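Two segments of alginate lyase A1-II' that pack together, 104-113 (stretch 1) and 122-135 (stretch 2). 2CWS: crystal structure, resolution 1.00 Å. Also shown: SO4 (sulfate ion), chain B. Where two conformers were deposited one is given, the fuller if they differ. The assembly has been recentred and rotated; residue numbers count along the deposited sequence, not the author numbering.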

# COMPACT_ATOMS: atom_id res chain seq x y z
N GLY A 104 -10.83 0.91 -13.98
CA GLY A 104 -9.76 -0.01 -14.36
C GLY A 104 -8.50 0.18 -13.55
O GLY A 104 -7.48 -0.39 -13.94
N LYS A 105 -8.51 0.87 -12.42
CA LYS A 105 -7.24 1.20 -11.74
C LYS A 105 -7.43 1.14 -10.23
O LYS A 105 -8.34 1.76 -9.68
CB LYS A 105 -6.76 2.58 -12.17
CG LYS A 105 -5.43 2.97 -11.55
CD LYS A 105 -5.04 4.40 -11.80
CE LYS A 105 -4.76 4.67 -13.27
NZ LYS A 105 -4.35 6.11 -13.52
N ILE A 106 -6.49 0.42 -9.55
CA ILE A 106 -6.39 0.47 -8.10
C ILE A 106 -4.91 0.52 -7.75
O ILE A 106 -4.05 0.25 -8.57
CB ILE A 106 -7.06 -0.71 -7.37
CG1 ILE A 106 -6.33 -2.04 -7.62
CG2 ILE A 106 -8.53 -0.79 -7.73
CD1 ILE A 106 -6.88 -3.19 -6.75
N ILE A 107 -4.64 0.93 -6.50
CA ILE A 107 -3.29 0.90 -5.92
C ILE A 107 -3.28 -0.23 -4.90
O ILE A 107 -4.14 -0.28 -4.01
CB ILE A 107 -2.90 2.27 -5.34
CG1 ILE A 107 -2.63 3.24 -6.47
CG2 ILE A 107 -1.72 2.15 -4.37
CD1 ILE A 107 -2.48 4.69 -6.04
N VAL A 108 -2.27 -1.11 -5.00
CA VAL A 108 -2.21 -2.32 -4.17
C VAL A 108 -1.08 -2.30 -3.16
O VAL A 108 -1.06 -3.17 -2.28
CB VAL A 108 -2.16 -3.62 -5.02
CG1 VAL A 108 -3.45 -3.78 -5.82
CG2 VAL A 108 -0.93 -3.61 -5.92
N ALA A 109 -0.18 -1.33 -3.22
CA ALA A 109 0.86 -1.19 -2.23
C ALA A 109 1.43 0.21 -2.33
O ALA A 109 1.35 0.86 -3.39
CB ALA A 109 1.97 -2.23 -2.43
N GLN A 110 2.01 0.67 -1.23
CA GLN A 110 2.66 2.00 -1.22
C GLN A 110 3.85 2.00 -0.28
O GLN A 110 3.94 1.22 0.67
CB GLN A 110 1.72 3.15 -0.74
CG GLN A 110 0.36 3.14 -1.38
CD GLN A 110 -0.38 4.42 -1.08
OE1 GLN A 110 0.17 5.52 -1.30
NE2 GLN A 110 -1.61 4.30 -0.61
N ILE A 111 4.73 2.98 -0.53
CA ILE A 111 5.51 3.60 0.54
C ILE A 111 4.96 5.02 0.65
O ILE A 111 4.98 5.73 -0.36
CB ILE A 111 7.03 3.64 0.28
CG1 ILE A 111 7.61 2.24 0.17
CG2 ILE A 111 7.70 4.45 1.39
CD1 ILE A 111 9.09 2.29 -0.18
N HIS A 112 4.52 5.41 1.84
CA HIS A 112 3.98 6.73 2.00
C HIS A 112 4.90 7.58 2.88
O HIS A 112 5.41 7.09 3.92
CB HIS A 112 2.59 6.60 2.68
CG HIS A 112 1.71 7.74 2.34
ND1 HIS A 112 1.87 9.03 2.78
CD2 HIS A 112 0.63 7.76 1.53
CE1 HIS A 112 0.91 9.80 2.28
NE2 HIS A 112 0.11 9.05 1.51
N GLY A 113 5.13 8.84 2.46
CA GLY A 113 5.82 9.75 3.32
C GLY A 113 4.95 10.26 4.45
O GLY A 113 3.73 10.25 4.39
N PRO A 122 3.64 13.49 1.00
CA PRO A 122 3.23 12.74 -0.18
C PRO A 122 3.56 11.26 -0.13
O PRO A 122 4.49 10.85 0.55
CB PRO A 122 4.04 13.40 -1.34
CG PRO A 122 4.34 14.79 -0.78
CD PRO A 122 4.62 14.55 0.68
N PRO A 123 2.83 10.53 -0.96
CA PRO A 123 3.29 9.14 -1.23
C PRO A 123 4.65 9.23 -1.88
O PRO A 123 4.93 10.19 -2.59
CB PRO A 123 2.27 8.57 -2.18
CG PRO A 123 1.43 9.70 -2.62
CD PRO A 123 1.67 10.91 -1.77
N LEU A 124 5.45 8.19 -1.64
CA LEU A 124 6.71 8.02 -2.37
C LEU A 124 6.60 6.96 -3.47
O LEU A 124 6.96 7.23 -4.61
CB LEU A 124 7.83 7.62 -1.39
CG LEU A 124 9.19 7.29 -2.09
CD1 LEU A 124 9.77 8.57 -2.74
CD2 LEU A 124 10.15 6.67 -1.10
N VAL A 125 6.12 5.77 -3.14
CA VAL A 125 5.94 4.70 -4.13
C VAL A 125 4.47 4.32 -4.14
O VAL A 125 3.90 4.09 -3.07
CB VAL A 125 6.80 3.46 -3.84
CG1 VAL A 125 6.53 2.37 -4.89
CG2 VAL A 125 8.29 3.84 -3.74
N LYS A 126 3.89 4.21 -5.32
CA LYS A 126 2.54 3.71 -5.51
C LYS A 126 2.54 2.58 -6.51
O LYS A 126 2.99 2.77 -7.66
CB LYS A 126 1.59 4.82 -6.03
CG LYS A 126 1.59 6.04 -5.09
CD LYS A 126 1.02 7.31 -5.79
CE LYS A 126 2.09 7.86 -6.77
NZ LYS A 126 1.55 9.10 -7.43
N ALA A 127 2.06 1.40 -6.11
CA ALA A 127 1.99 0.24 -7.01
C ALA A 127 0.62 0.25 -7.64
O ALA A 127 -0.37 -0.14 -7.01
CB ALA A 127 2.30 -1.03 -6.22
N VAL A 128 0.55 0.74 -8.88
CA VAL A 128 -0.71 0.96 -9.59
C VAL A 128 -1.02 -0.20 -10.50
O VAL A 128 -0.29 -0.45 -11.48
CB VAL A 128 -0.62 2.25 -10.42
CG1 VAL A 128 -1.96 2.50 -11.12
CG2 VAL A 128 -0.22 3.45 -9.54
N PHE A 129 -2.09 -0.93 -10.17
CA PHE A 129 -2.51 -2.10 -10.93
C PHE A 129 -3.55 -1.71 -11.95
O PHE A 129 -4.57 -1.09 -11.63
CB PHE A 129 -3.08 -3.18 -9.98
CG PHE A 129 -3.57 -4.39 -10.76
CD1 PHE A 129 -4.83 -4.49 -11.31
CD2 PHE A 129 -2.70 -5.45 -10.94
CE1 PHE A 129 -5.19 -5.55 -12.07
CE2 PHE A 129 -3.06 -6.54 -11.70
CZ PHE A 129 -4.34 -6.58 -12.30
N GLN A 130 -3.31 -2.19 -13.19
CA GLN A 130 -4.32 -2.27 -14.28
C GLN A 130 -4.28 -3.68 -14.84
O GLN A 130 -3.29 -4.40 -14.69
CB GLN A 130 -4.13 -1.22 -15.34
CG GLN A 130 -4.09 0.12 -14.56
CD GLN A 130 -4.33 1.23 -15.52
OE1 GLN A 130 -3.35 1.71 -16.14
NE2 GLN A 130 -5.57 1.67 -15.67
N ASP A 131 -5.38 -4.06 -15.52
CA ASP A 131 -5.44 -5.41 -16.10
C ASP A 131 -4.56 -5.53 -17.33
O ASP A 131 -4.98 -5.27 -18.46
CB ASP A 131 -6.90 -5.70 -16.41
CG ASP A 131 -7.14 -7.07 -17.03
OD1 ASP A 131 -6.22 -7.89 -17.04
OD2 ASP A 131 -8.30 -7.29 -17.44
N GLY A 132 -3.32 -5.90 -17.10
CA GLY A 132 -2.32 -6.05 -18.15
C GLY A 132 -1.00 -5.30 -17.86
O GLY A 132 -0.03 -5.55 -18.59
N GLN A 133 -0.97 -4.44 -16.83
CA GLN A 133 0.29 -3.75 -16.54
C GLN A 133 0.21 -3.25 -15.08
O GLN A 133 -0.83 -2.75 -14.64
CB GLN A 133 0.42 -2.58 -17.50
CG GLN A 133 1.20 -1.44 -16.97
CD GLN A 133 1.33 -0.28 -17.91
OE1 GLN A 133 2.06 -0.37 -18.89
NE2 GLN A 133 0.59 0.80 -17.60
N LEU A 134 1.34 -3.38 -14.39
CA LEU A 134 1.47 -2.67 -13.11
C LEU A 134 2.51 -1.58 -13.29
O LEU A 134 3.54 -1.78 -13.97
CB LEU A 134 1.84 -3.64 -12.00
CG LEU A 134 1.74 -2.94 -10.60
CD1 LEU A 134 1.03 -3.82 -9.60
CD2 LEU A 134 3.16 -2.57 -10.18
N ASP A 135 2.27 -0.42 -12.72
CA ASP A 135 3.17 0.73 -12.78
C ASP A 135 3.61 1.04 -11.35
O ASP A 135 2.77 1.47 -10.54
CB ASP A 135 2.42 1.90 -13.39
CG ASP A 135 3.24 3.16 -13.54
OD1 ASP A 135 4.45 3.19 -13.26
OD2 ASP A 135 2.56 4.16 -13.96
S SO4 B . -3.00 8.85 -0.17
O1 SO4 B . -2.66 7.39 0.31
O2 SO4 B . -2.00 9.81 0.27
O3 SO4 B . -3.04 8.91 -1.58
O4 SO4 B . -4.28 9.25 0.40
O HOH W 1 -7.48 -2.24 -15.99

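This contact is an antiparallel pairing of one β-strand with two successive strand segments of the other stretch, which turns a corner at Leu124, held by backbone hydrogen bonds, with small and branched apolar side chains packed along it. Ile106 and Phe129 bond in both directions: Ile106 N to Phe129 O at 3.2 Å and Phe129 N to Ile106 O at 2.8 Å. Further along, Val108 N donates to Ala127 O and Ala127 N to Ala109 O, both at 2.9 Å. A β-bulge then shifts the register by one residue. There Ile111 O accepts from both Leu124 N (2.8 Å) and Val125 N (3.0 Å). Gly113 N closes the ladder on Pro122 O at 2.8 Å. Prolines lack an amide hydrogen, but this carbonyl still accepts. A β-carbon on Gly113 would clash with Pro122 O.

On one face, Ile111 CD1 meets Val125 CG2 at 4.0 Å, and the methyls of Ala109 and Ala127 lie 4.0 Å apart (CB to CB). On the other, Ile107 CG1 packs against Val128 CG2 at 3.9 Å. These buried residues offer apolar surface and no unmet polar groups in their side chains.

His112 lays a ring face over Pro123 N. Its ND1 donates to Gly113 O (2.7 Å) and its NE2 to sulfate O2 (2.6 Å), so both ring nitrogens are used. At the opposite end, Gln130 NE2 reaches Gly104 O at 3.3 Å.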